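Glycosyl transferase (Staphylococcus aureus, PDB 5U02) is a glycosyl transferase of the TarS family, seen as a trimer, with a helical linker region and two C-terminal immunoglobulin-like beta domains of the E-set clan. Local coordinates at residues Y109-V114 against E164-V169; T142-D147 against I151-T156; R170-S175 against T181-L186; P258-T261 against N266-L269. One frame throughout, in Å; residues are numbered along the deposited sequence.

Contact 1: Y109-V114 against E164-V169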
loop_
_atom_site.group_PDB
_atom_site.type_symbol
_atom_site.label_atom_id
_atom_site.label_comp_id
_atom_site.label_asym_id
_atom_site.label_seq_id
_atom_site.Cartn_x
_atom_site.Cartn_y
_atom_site.Cartn_z
ATOM N N TYR A 109 -10.781 -5.303 -26.049
ATOM C CA TYR A 109 -12.219 -5.528 -25.966
ATOM C C TYR A 109 -12.536 -6.571 -24.900
ATOM O O TYR A 109 -13.372 -6.343 -24.018
ATOM C CB TYR A 109 -12.761 -5.951 -27.332
ATOM C CG TYR A 109 -14.209 -6.380 -27.324
ATOM C CD1 TYR A 109 -15.233 -5.440 -27.347
ATOM C CD2 TYR A 109 -14.553 -7.724 -27.305
ATOM C CE1 TYR A 109 -16.556 -5.829 -27.340
ATOM C CE2 TYR A 109 -15.871 -8.121 -27.299
ATOM C CZ TYR A 109 -16.867 -7.170 -27.318
ATOM O OH TYR A 109 -18.183 -7.561 -27.312
ATOM N N ARG A 110 -11.848 -7.709 -24.952
ATOM C CA ARG A 110 -11.949 -8.756 -23.947
ATOM C C ARG A 110 -10.559 -9.326 -23.708
ATOM O O ARG A 110 -9.761 -9.431 -24.646
ATOM C CB ARG A 110 -12.906 -9.870 -24.390
ATOM C CG ARG A 110 -14.143 -10.023 -23.521
ATOM C CD ARG A 110 -15.155 -8.920 -23.785
ATOM N NE ARG A 110 -16.144 -8.815 -22.716
ATOM C CZ ARG A 110 -17.040 -7.839 -22.618
ATOM N NH1 ARG A 110 -17.075 -6.874 -23.527
ATOM N NH2 ARG A 110 -17.897 -7.824 -21.606
ATOM N N PHE A 111 -10.272 -9.691 -22.461
ATOM C CA PHE A 111 -8.977 -10.271 -22.125
ATOM C C PHE A 111 -9.037 -10.850 -20.717
ATOM O O PHE A 111 -9.970 -10.590 -19.951
ATOM C CB PHE A 111 -7.845 -9.239 -22.227
ATOM C CG PHE A 111 -7.660 -8.415 -20.980
ATOM C CD1 PHE A 111 -8.469 -7.318 -20.731
ATOM C CD2 PHE A 111 -6.674 -8.736 -20.058
ATOM C CE1 PHE A 111 -8.303 -6.558 -19.584
ATOM C CE2 PHE A 111 -6.505 -7.981 -18.908
ATOM C CZ PHE A 111 -7.320 -6.890 -18.673
ATOM N N ASP A 112 -8.016 -11.640 -20.392
ATOM C CA ASP A 112 -7.688 -12.056 -19.032
ATOM C C ASP A 112 -6.311 -12.708 -19.085
ATOM O O ASP A 112 -5.809 -13.046 -20.160
ATOM C CB ASP A 112 -8.737 -13.003 -18.442
ATOM C CG ASP A 112 -9.150 -14.087 -19.409
ATOM O OD1 ASP A 112 -8.384 -15.061 -19.569
ATOM O OD2 ASP A 112 -10.245 -13.970 -20.001
ATOM N N ILE A 113 -5.697 -12.873 -17.910
ATOM C CA ILE A 113 -4.352 -13.431 -17.818
ATOM C C ILE A 113 -4.443 -14.908 -17.479
ATOM O O ILE A 113 -5.340 -15.356 -16.752
ATOM C CB ILE A 113 -3.470 -12.685 -16.790
ATOM C CG1 ILE A 113 -3.764 -13.161 -15.364
ATOM C CG2 ILE A 113 -3.658 -11.182 -16.911
ATOM C CD1 ILE A 113 -2.573 -13.072 -14.431
ATOM N N VAL A 114 -3.506 -15.679 -18.030
ATOM C CA VAL A 114 -3.388 -17.111 -17.774
ATOM C C VAL A 114 -1.905 -17.462 -17.787
ATOM O O VAL A 114 -1.211 -17.229 -18.783
ATOM C CB VAL A 114 -4.175 -17.941 -18.809
ATOM C CG1 VAL A 114 -3.787 -19.405 -18.729
ATOM C CG2 VAL A 114 -5.682 -17.783 -18.609
ATOM N N GLU A 164 -4.364 -0.311 -16.353
ATOM C CA GLU A 164 -4.248 0.057 -14.949
ATOM C C GLU A 164 -5.076 -0.874 -14.068
ATOM O O GLU A 164 -6.167 -1.309 -14.447
ATOM C CB GLU A 164 -4.711 1.505 -14.768
ATOM C CG GLU A 164 -4.116 2.254 -13.585
ATOM C CD GLU A 164 -4.677 1.807 -12.252
ATOM O OE1 GLU A 164 -3.939 1.873 -11.245
ATOM O OE2 GLU A 164 -5.850 1.379 -12.214
ATOM N N GLY A 165 -4.544 -1.186 -12.888
ATOM C CA GLY A 165 -5.285 -1.880 -11.861
ATOM C C GLY A 165 -4.950 -3.349 -11.695
ATOM O O GLY A 165 -5.226 -3.911 -10.630
ATOM N N HIS A 166 -4.377 -3.988 -12.710
ATOM C CA HIS A 166 -4.088 -5.413 -12.646
ATOM C C HIS A 166 -2.639 -5.701 -12.283
ATOM O O HIS A 166 -2.246 -6.870 -12.217
ATOM C CB HIS A 166 -4.456 -6.077 -13.973
ATOM C CG HIS A 166 -5.871 -5.823 -14.392
ATOM N ND1 HIS A 166 -6.948 -6.373 -13.732
ATOM C CD2 HIS A 166 -6.387 -5.065 -15.389
ATOM C CE1 HIS A 166 -8.067 -5.969 -14.306
ATOM N NE2 HIS A 166 -7.755 -5.176 -15.315
ATOM N N TYR A 167 -1.838 -4.666 -12.041
ATOM C CA TYR A 167 -0.451 -4.825 -11.636
ATOM C C TYR A 167 -0.178 -3.907 -10.455
ATOM O O TYR A 167 -0.932 -2.971 -10.183
ATOM C CB TYR A 167 0.512 -4.513 -12.791
ATOM C CG TYR A 167 0.278 -3.160 -13.424
ATOM C CD1 TYR A 167 1.001 -2.052 -13.012
ATOM C CD2 TYR A 167 -0.667 -2.988 -14.429
ATOM C CE1 TYR A 167 0.792 -0.809 -13.579
ATOM C CE2 TYR A 167 -0.882 -1.748 -15.006
ATOM C CZ TYR A 167 -0.150 -0.663 -14.576
ATOM O OH TYR A 167 -0.358 0.574 -15.141
ATOM N N ASP A 168 0.910 -4.190 -9.746
ATOM C CA ASP A 168 1.377 -3.342 -8.660
ATOM C C ASP A 168 2.718 -2.732 -9.038
ATOM O O ASP A 168 3.487 -3.313 -9.811
ATOM C CB ASP A 168 1.518 -4.127 -7.352
ATOM C CG ASP A 168 0.217 -4.766 -6.906
ATOM O OD1 ASP A 168 -0.859 -4.311 -7.345
ATOM O OD2 ASP A 168 0.275 -5.724 -6.108
ATOM N N VAL A 169 2.994 -1.550 -8.492
ATOM C CA VAL A 169 4.247 -0.850 -8.738
ATOM C C VAL A 169 4.809 -0.368 -7.409
ATOM O O VAL A 169 4.061 0.030 -6.509
ATOM C CB VAL A 169 4.080 0.330 -9.724
ATOM C CG1 VAL A 169 3.417 -0.133 -11.018
ATOM C CG2 VAL A 169 3.295 1.466 -9.101
#

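Contact 2: T142-D147 against I151-T156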
loop_
_atom_site.group_PDB
_atom_site.type_symbol
_atom_site.label_atom_id
_atom_site.label_comp_id
_atom_site.label_asym_id
_atom_site.label_seq_id
_atom_site.Cartn_x
_atom_site.Cartn_y
_atom_site.Cartn_z
ATOM N N THR A 142 8.337 11.837 -15.317
ATOM C CA THR A 142 7.671 13.071 -15.711
ATOM C C THR A 142 7.718 14.161 -14.643
ATOM O O THR A 142 7.377 15.309 -14.947
ATOM C CB THR A 142 6.213 12.788 -16.101
ATOM O OG1 THR A 142 5.655 11.802 -15.225
ATOM C CG2 THR A 142 6.126 12.291 -17.541
ATOM N N ALA A 143 8.128 13.846 -13.415
ATOM C CA ALA A 143 8.372 14.874 -12.410
ATOM C C ALA A 143 9.442 14.389 -11.444
ATOM O O ALA A 143 9.558 13.190 -11.178
ATOM C CB ALA A 143 7.099 15.244 -11.636
ATOM N N PHE A 144 10.222 15.337 -10.919
ATOM C CA PHE A 144 11.176 15.030 -9.854
ATOM C C PHE A 144 11.459 16.306 -9.071
ATOM O O PHE A 144 12.183 17.178 -9.560
ATOM C CB PHE A 144 12.464 14.442 -10.424
ATOM C CG PHE A 144 13.419 13.942 -9.373
ATOM C CD1 PHE A 144 14.284 14.812 -8.729
ATOM C CD2 PHE A 144 13.448 12.600 -9.030
ATOM C CE1 PHE A 144 15.162 14.353 -7.754
ATOM C CE2 PHE A 144 14.323 12.131 -8.054
ATOM C CZ PHE A 144 15.182 13.006 -7.417
ATOM N N LYS A 145 10.907 16.404 -7.859
ATOM C CA LYS A 145 11.171 17.508 -6.944
ATOM C C LYS A 145 11.670 16.958 -5.613
ATOM O O LYS A 145 11.335 15.835 -5.225
ATOM C CB LYS A 145 9.916 18.357 -6.696
ATOM C CG LYS A 145 9.128 18.722 -7.946
ATOM C CD LYS A 145 9.865 19.724 -8.818
ATOM C CE LYS A 145 8.915 20.357 -9.824
ATOM N NZ LYS A 145 9.622 21.199 -10.830
ATOM N N PHE A 146 12.460 17.759 -4.899
ATOM C CA PHE A 146 12.973 17.305 -3.616
ATOM C C PHE A 146 13.426 18.497 -2.788
ATOM O O PHE A 146 13.647 19.596 -3.304
ATOM C CB PHE A 146 14.114 16.291 -3.787
ATOM C CG PHE A 146 15.420 16.892 -4.238
ATOM C CD1 PHE A 146 15.553 17.443 -5.503
ATOM C CD2 PHE A 146 16.529 16.865 -3.410
ATOM C CE1 PHE A 146 16.765 17.981 -5.923
ATOM C CE2 PHE A 146 17.739 17.400 -3.825
ATOM C CZ PHE A 146 17.853 17.960 -5.082
ATOM N N ASP A 147 13.525 18.257 -1.483
ATOM C CA ASP A 147 14.064 19.208 -0.522
ATOM C C ASP A 147 14.646 18.398 0.633
ATOM O O ASP A 147 14.800 17.178 0.532
ATOM C CB ASP A 147 12.983 20.208 -0.084
ATOM C CG ASP A 147 11.702 19.527 0.376
ATOM O OD1 ASP A 147 11.781 18.550 1.154
ATOM O OD2 ASP A 147 10.608 19.968 -0.045
ATOM N N ILE A 151 11.417 13.574 -1.197
ATOM C CA ILE A 151 11.547 13.528 -2.646
ATOM C C ILE A 151 10.183 13.175 -3.220
ATOM O O ILE A 151 9.532 12.233 -2.750
ATOM C CB ILE A 151 12.603 12.499 -3.084
ATOM C CG1 ILE A 151 13.978 12.848 -2.512
ATOM C CG2 ILE A 151 12.647 12.378 -4.605
ATOM C CD1 ILE A 151 14.965 11.688 -2.580
ATOM N N VAL A 152 9.749 13.924 -4.228
ATOM C CA VAL A 152 8.510 13.643 -4.944
ATOM C C VAL A 152 8.872 13.378 -6.396
ATOM O O VAL A 152 9.402 14.264 -7.082
ATOM C CB VAL A 152 7.505 14.799 -4.833
ATOM C CG1 VAL A 152 6.189 14.441 -5.530
ATOM C CG2 VAL A 152 7.272 15.153 -3.376
ATOM N N THR A 153 8.600 12.162 -6.865
ATOM C CA THR A 153 8.889 11.808 -8.243
ATOM C C THR A 153 7.672 11.142 -8.865
ATOM O O THR A 153 6.970 10.360 -8.214
ATOM C CB THR A 153 10.129 10.896 -8.357
ATOM O OG1 THR A 153 10.478 10.741 -9.735
ATOM C CG2 THR A 153 9.871 9.535 -7.762
ATOM N N GLU A 154 7.422 11.475 -10.127
ATOM C CA GLU A 154 6.316 10.923 -10.892
ATOM C C GLU A 154 6.884 10.110 -12.044
ATOM O O GLU A 154 7.706 10.614 -12.816
ATOM C CB GLU A 154 5.407 12.039 -11.413
ATOM C CG GLU A 154 4.179 11.561 -12.159
ATOM C CD GLU A 154 3.416 12.708 -12.782
ATOM O OE1 GLU A 154 3.892 13.248 -13.806
ATOM O OE2 GLU A 154 2.349 13.080 -12.238
ATOM N N LEU A 155 6.466 8.853 -12.145
ATOM C CA LEU A 155 6.876 7.968 -13.226
ATOM C C LEU A 155 5.655 7.635 -14.066
ATOM O O LEU A 155 4.634 7.189 -13.533
ATOM C CB LEU A 155 7.517 6.691 -12.683
ATOM C CG LEU A 155 8.747 6.935 -11.805
ATOM C CD1 LEU A 155 9.331 5.617 -11.338
ATOM C CD2 LEU A 155 9.780 7.750 -12.562
ATOM N N THR A 156 5.756 7.859 -15.373
ATOM C CA THR A 156 4.652 7.635 -16.295
ATOM C C THR A 156 4.968 6.429 -17.171
ATOM O O THR A 156 5.985 6.410 -17.871
ATOM C CB THR A 156 4.395 8.872 -17.154
ATOM O OG1 THR A 156 4.020 9.964 -16.307
ATOM C CG2 THR A 156 3.273 8.610 -18.146
#

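Contact 3: R170-S175 against T181-L186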
loop_
_atom_site.group_PDB
_atom_site.type_symbol
_atom_site.label_atom_id
_atom_site.label_comp_id
_atom_site.label_asym_id
_atom_site.label_seq_id
_atom_site.Cartn_x
_atom_site.Cartn_y
_atom_site.Cartn_z
ATOM N N ARG A 170 6.131 -0.432 -7.282
ATOM C CA ARG A 170 6.851 0.145 -6.158
ATOM C C ARG A 170 8.078 0.852 -6.703
ATOM O O ARG A 170 8.581 0.507 -7.775
ATOM C CB ARG A 170 7.288 -0.912 -5.128
ATOM C CG ARG A 170 6.169 -1.749 -4.555
ATOM C CD ARG A 170 6.627 -2.509 -3.312
ATOM N NE ARG A 170 7.564 -3.591 -3.608
ATOM C CZ ARG A 170 8.182 -4.308 -2.670
ATOM N NH1 ARG A 170 7.962 -4.047 -1.385
ATOM N NH2 ARG A 170 9.018 -5.283 -3.010
ATOM N N LEU A 171 8.558 1.843 -5.963
ATOM C CA LEU A 171 9.812 2.501 -6.298
ATOM C C LEU A 171 10.948 1.782 -5.586
ATOM O O LEU A 171 10.883 1.554 -4.374
ATOM C CB LEU A 171 9.779 3.977 -5.907
ATOM C CG LEU A 171 10.918 4.806 -6.493
ATOM C CD1 LEU A 171 10.923 4.659 -7.997
ATOM C CD2 LEU A 171 10.766 6.263 -6.118
ATOM N N LYS A 172 11.983 1.421 -6.333
ATOM C CA LYS A 172 13.081 0.628 -5.803
ATOM C C LYS A 172 14.369 1.436 -5.824
ATOM O O LYS A 172 14.761 1.962 -6.871
ATOM C CB LYS A 172 13.258 -0.661 -6.603
ATOM C CG LYS A 172 14.368 -1.559 -6.102
ATOM C CD LYS A 172 14.448 -2.811 -6.958
ATOM C CE LYS A 172 15.536 -3.744 -6.493
ATOM N NZ LYS A 172 15.612 -4.908 -7.403
ATOM N N LEU A 173 15.015 1.532 -4.668
ATOM C CA LEU A 173 16.382 2.022 -4.565
ATOM C C LEU A 173 17.290 0.808 -4.416
ATOM O O LEU A 173 17.092 -0.008 -3.512
ATOM C CB LEU A 173 16.546 2.975 -3.378
ATOM C CG LEU A 173 15.628 4.202 -3.333
ATOM C CD1 LEU A 173 15.967 5.110 -2.153
ATOM C CD2 LEU A 173 15.684 4.977 -4.645
ATOM N N HIS A 174 18.257 0.672 -5.314
ATOM C CA HIS A 174 19.151 -0.479 -5.338
ATOM C C HIS A 174 20.575 0.044 -5.262
ATOM O O HIS A 174 20.982 0.850 -6.104
ATOM C CB HIS A 174 18.932 -1.311 -6.607
ATOM C CG HIS A 174 19.188 -2.781 -6.435
ATOM N ND1 HIS A 174 19.076 -3.679 -7.480
ATOM C CD2 HIS A 174 19.552 -3.508 -5.349
ATOM C CE1 HIS A 174 19.357 -4.893 -7.040
ATOM N NE2 HIS A 174 19.650 -4.818 -5.752
ATOM N N SER A 175 21.322 -0.383 -4.246
ATOM C CA SER A 175 22.711 0.044 -4.145
ATOM C C SER A 175 23.485 -0.477 -5.345
ATOM O O SER A 175 23.135 -1.503 -5.935
ATOM C CB SER A 175 23.346 -0.440 -2.835
ATOM O OG SER A 175 23.426 -1.855 -2.763
ATOM N N THR A 181 18.803 -2.523 -0.504
ATOM C CA THR A 181 17.605 -2.259 -1.276
ATOM C C THR A 181 16.645 -1.435 -0.429
ATOM O O THR A 181 16.620 -1.559 0.798
ATOM C CB THR A 181 16.998 -3.595 -1.736
ATOM O OG1 THR A 181 16.615 -3.520 -3.114
ATOM C CG2 THR A 181 15.813 -3.998 -0.874
ATOM N N MET A 182 15.890 -0.561 -1.085
ATOM C CA MET A 182 14.809 0.170 -0.440
ATOM C C MET A 182 13.615 0.166 -1.375
ATOM O O MET A 182 13.774 0.341 -2.586
ATOM C CB MET A 182 15.196 1.619 -0.096
ATOM C CG MET A 182 16.227 1.764 1.021
ATOM S SD MET A 182 16.394 3.478 1.573
ATOM C CE MET A 182 18.063 3.849 1.050
ATOM N N TYR A 183 12.427 -0.049 -0.816
ATOM C CA TYR A 183 11.184 -0.049 -1.577
ATOM C C TYR A 183 10.240 0.984 -0.984
ATOM O O TYR A 183 9.978 0.965 0.224
ATOM C CB TYR A 183 10.529 -1.432 -1.576
ATOM C CG TYR A 183 11.308 -2.477 -2.342
ATOM C CD1 TYR A 183 11.202 -2.578 -3.727
ATOM C CD2 TYR A 183 12.150 -3.361 -1.684
ATOM C CE1 TYR A 183 11.913 -3.534 -4.431
ATOM C CE2 TYR A 183 12.862 -4.321 -2.377
ATOM C CZ TYR A 183 12.746 -4.402 -3.748
ATOM O OH TYR A 183 13.463 -5.359 -4.431
ATOM N N VAL A 184 9.736 1.873 -1.829
ATOM C CA VAL A 184 8.836 2.951 -1.432
ATOM C C VAL A 184 7.465 2.668 -2.032
ATOM O O VAL A 184 7.350 2.511 -3.254
ATOM C CB VAL A 184 9.356 4.322 -1.888
ATOM C CG1 VAL A 184 8.453 5.420 -1.356
ATOM C CG2 VAL A 184 10.788 4.525 -1.436
ATOM N N PRO A 185 6.408 2.600 -1.227
ATOM C CA PRO A 185 5.070 2.350 -1.775
ATOM C C PRO A 185 4.562 3.525 -2.601
ATOM O O PRO A 185 4.993 4.670 -2.456
ATOM C CB PRO A 185 4.202 2.148 -0.528
ATOM C CG PRO A 185 4.994 2.735 0.599
ATOM C CD PRO A 185 6.429 2.581 0.242
ATOM N N LEU A 186 3.617 3.215 -3.478
ATOM C CA LEU A 186 2.948 4.235 -4.273
ATOM C C LEU A 186 2.127 5.160 -3.379
ATOM O O LEU A 186 1.412 4.702 -2.487
ATOM C CB LEU A 186 2.048 3.563 -5.310
ATOM C CG LEU A 186 1.264 4.432 -6.287
ATOM C CD1 LEU A 186 2.199 5.210 -7.182
ATOM C CD2 LEU A 186 0.329 3.565 -7.110
#

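Contact 4: P258-T261 against N266-L269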
loop_
_atom_site.group_PDB
_atom_site.type_symbol
_atom_site.label_atom_id
_atom_site.label_comp_id
_atom_site.label_asym_id
_atom_site.label_seq_id
_atom_site.Cartn_x
_atom_site.Cartn_y
_atom_site.Cartn_z
ATOM N N PRO A 258 20.909 13.949 -6.133
ATOM C CA PRO A 258 20.481 13.282 -7.366
ATOM C C PRO A 258 21.430 13.612 -8.503
ATOM O O PRO A 258 21.988 14.710 -8.578
ATOM C CB PRO A 258 19.083 13.859 -7.626
ATOM C CG PRO A 258 18.638 14.411 -6.302
ATOM C CD PRO A 258 19.893 14.889 -5.632
ATOM N N TYR A 259 21.614 12.644 -9.395
ATOM C CA TYR A 259 22.447 12.852 -10.571
ATOM C C TYR A 259 22.112 11.774 -11.585
ATOM O O TYR A 259 21.376 10.826 -11.295
ATOM C CB TYR A 259 23.940 12.831 -10.219
ATOM C CG TYR A 259 24.418 11.467 -9.783
ATOM C CD1 TYR A 259 24.111 10.979 -8.520
ATOM C CD2 TYR A 259 25.170 10.661 -10.626
ATOM C CE1 TYR A 259 24.532 9.719 -8.107
ATOM C CE2 TYR A 259 25.600 9.403 -10.221
ATOM C CZ TYR A 259 25.282 8.937 -8.963
ATOM O OH TYR A 259 25.720 7.683 -8.580
ATOM N N PHE A 260 22.675 11.927 -12.779
ATOM C CA PHE A 260 22.396 11.056 -13.908
ATOM C C PHE A 260 23.678 10.364 -14.337
ATOM O O PHE A 260 24.732 11.000 -14.429
ATOM C CB PHE A 260 21.783 11.855 -15.060
ATOM C CG PHE A 260 20.484 12.515 -14.697
ATOM C CD1 PHE A 260 19.295 11.804 -14.743
ATOM C CD2 PHE A 260 20.454 13.831 -14.271
ATOM C CE1 PHE A 260 18.096 12.404 -14.387
ATOM C CE2 PHE A 260 19.262 14.437 -13.924
ATOM C CZ PHE A 260 18.079 13.724 -13.984
ATOM N N THR A 261 23.581 9.063 -14.588
ATOM C CA THR A 261 24.762 8.254 -14.825
ATOM C C THR A 261 25.344 8.531 -16.205
ATOM O O THR A 261 24.656 8.966 -17.132
ATOM C CB THR A 261 24.436 6.767 -14.683
ATOM O OG1 THR A 261 23.389 6.412 -15.599
ATOM C CG2 THR A 261 24.001 6.457 -13.259
ATOM N N ASN A 266 20.706 7.417 -16.597
ATOM C CA ASN A 266 19.679 7.094 -15.619
ATOM C C ASN A 266 19.955 7.822 -14.308
ATOM O O ASN A 266 21.082 8.227 -14.025
ATOM C CB ASN A 266 19.607 5.585 -15.380
ATOM C CG ASN A 266 19.096 4.832 -16.590
ATOM O OD1 ASN A 266 19.831 4.068 -17.212
ATOM N ND2 ASN A 266 17.841 5.051 -16.938
ATOM N N ILE A 267 18.916 7.965 -13.496
ATOM C CA ILE A 267 19.007 8.797 -12.301
ATOM C C ILE A 267 19.378 7.935 -11.103
ATOM O O ILE A 267 18.891 6.809 -10.943
ATOM C CB ILE A 267 17.693 9.567 -12.067
ATOM C CG1 ILE A 267 17.860 10.569 -10.925
ATOM C CG2 ILE A 267 16.530 8.614 -11.796
ATOM C CD1 ILE A 267 16.728 11.558 -10.825
ATOM N N SER A 268 20.267 8.463 -10.265
ATOM C CA SER A 268 20.708 7.787 -9.055
ATOM C C SER A 268 20.816 8.808 -7.930
ATOM O O SER A 268 20.709 10.018 -8.149
ATOM C CB SER A 268 22.045 7.069 -9.277
ATOM O OG SER A 268 21.928 6.071 -10.277
ATOM N N LEU A 269 21.021 8.313 -6.711
ATOM C CA LEU A 269 21.158 9.156 -5.530
ATOM C C LEU A 269 22.519 8.914 -4.891
ATOM O O LEU A 269 22.862 7.772 -4.565
ATOM C CB LEU A 269 20.043 8.879 -4.518
ATOM C CG LEU A 269 18.623 8.879 -5.092
ATOM C CD1 LEU A 269 17.589 8.640 -4.005
ATOM C CD2 LEU A 269 18.341 10.181 -5.821
#

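Contact 1: Y109-V114 against E164-V169
Phe111 and His166 meet ring to ring between strand 110-114 of a small three-stranded antiparallel sheet and the E-set (immunoglobulin-like) beta domain that follows it. The pair is an offset edge-to-face stack. The two side chains come from opposite directions. Phe111 presents its edge, and His166 turns a face toward it. The ring planes stand at 81°, close to perpendicular, and the centroids are 5.6 Å apart. The contact is small: 74 Å² is buried in all, counted over both sides, and both residues stay partly exposed.

Phe111 sits on strand 110-114, an outermost strand of its sheet within this chain. Its CG lies between the backbone N and the carbonyl carbon (chi1 85°). From there the ring points at the 164-169 loop with CZ leading. His166 lies in the loop just before strand 168-175. Its CG is anti to the carbonyl carbon (chi1 -55°), which brings the imidazole out to meet the phenyl edge.

The loop turns at Gly165, whose phi is positive. The same loop also faces a second subunit. Glu164 OE1 makes a salt bridge with Arg170 of that subunit, Gly165 O accepts a hydrogen bond from its Gln220, and His166 packs on the same Gln220. The histidine therefore has one neighbour in the small sheet of its own chain and another across the subunit interface.

The CD2-NE2 bond of the imidazole does the touching. Phe111 CZ is 3.8 Å from His166 NE2, and Phe111 CZ is 3.9 Å from His166 CD2.

Contact 2: T142-D147 against I151-T156
Thr142 and Ala143 both face Glu154, which makes a classic beta bulge in the antiparallel hairpin of strands 138-146 and 150-159. Thr142 N and Ala143 N each give a weak bond to Glu154 O. The Thr142 hydroxyl does more. Its OG1 donates to Glu154 OE1 at 2.7 Å, meeting the carboxylate on its anti side, 18° out of plane. The OG1 atoms of Thr142 and Thr156 are also 2.7 Å apart. The other carboxylate oxygen, OE2, bonds to Tyr206 of a second subunit.

At Ala143 the carbonyl O takes two donors. Glu154 N comes from above its plane, 2.9 Å from Ala143 O. Thr153 OG1 lies in the plane, 3.0 Å from Ala143 O. The Ala143 and Glu154 CB atoms touch on the same face of the sheet.

Phe144 turns to the other face. Its CG is anti to the backbone N (chi1 -173°), and the ring edge near CD2 meets Thr153 OG1, while CZ reaches Ile151 CG2.

Lys145 and Val152 are a hydrogen-bonded pair with two short, nearly straight backbone bonds. Phe146 follows on the Phe144 face. Its CB packs against Ile151 CG1 at 3.7 Å.

Contact 3: R170-S175 against T181-L186
Arg170 lays its guanidinium flat on the ring of Tyr183. The planes differ by only 6°, and CZ of Arg170 is 4.0 Å from the Tyr183 ring centroid, so the stack is also a cation-pi contact. Arg170 NH2 lies over the ring, 3.5 Å from Tyr183 CD1. The arginine chain gets there by a bend at chi3 (-71°), which folds its end back over the neighbouring strand. Its charge has further partners: NE pairs with Glu218, and NH2 makes a salt bridge with Glu164 of a third subunit.

Lys172 takes a different path. Its chain is fully extended and runs beside Tyr183, both pointing the same way. Lys172 CG is 3.6 Å from Tyr183 CE1, and Lys172 CE is 3.3 Å from Tyr183 OH. Beyond these, NZ reaches a salt bridge with Glu227. Lys172 CE also touches Thr181 OG1 and lies over one face of the His174 ring, toward its rim.

These residues line one face of a beta hairpin, strands 168-175 and 181-190, in the E-set domain. Backbone bonds join Leu171 with Val184 and Leu173 with Met182, two in each pair, in the antiparallel hydrogen-bonded pattern. Lys172 with Tyr183 and His174 with Thr181 are non-hydrogen-bonded pairs.

The opposite face is apolar. Leu173 CB and Met182 CB are 3.8 Å apart. Met182 bends at chi3, and its methyl CE comes to 4.0 Å from Leu173 CD1. Next to them, Leu171 CB lies 4.1 Å from Val184 CB.

Contact 4: P258-T261 against N266-L269
Phe260 packs obliquely against Ile267, with CB and one side of its ring meeting the opposite segment. CB of Phe260 lies 3.8 Å from the carbonyl O of Asn266. The ring then leaves with CG anti to the carbonyl carbon (chi1 -61°). Its CD1, CE1 and CZ atoms follow Ile267. Phe260 CD1 is near Ile267 CB and CA. Phe260 CE1 comes to 3.7 Å from Ile267 CB and also touches Ile267 CD1. At the end, Phe260 CZ is 4.1 Å from Ile267 CD1. The same ring has outside partners: Tyr237 meets it edge-to-face, and Arg234 makes a cation-pi contact.

Tyr259 goes to the other face. Its ring lies beside Ser268, with CE1, CZ and OH all close to Ser268 CB. A bound imidazole, probably a crystallisation additive, is about 3 Å from the Tyr259 side chain. The hydroxyl of Ser268 is turned to another partner, Asp214 on strand 212-221.

Backbone bonds hold the strands together. Tyr259 N gives to Ser268 O at 3.0 Å, and Ser268 N gives back to Tyr259 O at 2.8 Å. Nearer the turn, Thr261 N donates to Asn266 O at 2.7 Å. The side chain of Thr261 acts as acceptor there: Thr261 OG1 takes the N-H of Asn266 at 3.0 Å. Two bonds thus close the four-residue loop between the segments. The arrangement is an antiparallel beta hairpin, strands 252-260 and 267-274, within the immunoglobulin-like E-set domain.

Overall arrangement
Contacts 2, 3 and 4 are hairpins of one immunoglobulin-like domain, with centres 13 to 15 Å apart. Their apolar faces meet inside it. Contact 2 touches contact 4 where Phe144 CE2 lies 3.7 Å from Ile267 CD1. It touches contact 3 where Thr153 CG2 lies 3.8 Å from Leu171 CD2. Contacts 3 and 4 meet more loosely, Leu173 against Leu269. Contact 1 lies at the edge, its centre 23 Å from that of contact 3, and shares strand 168-175 with it. Contacts 1 and 3 also meet between subunits, where Glu164 of one chain pairs with Arg170 of another. The bound imidazole lies beside contact 4.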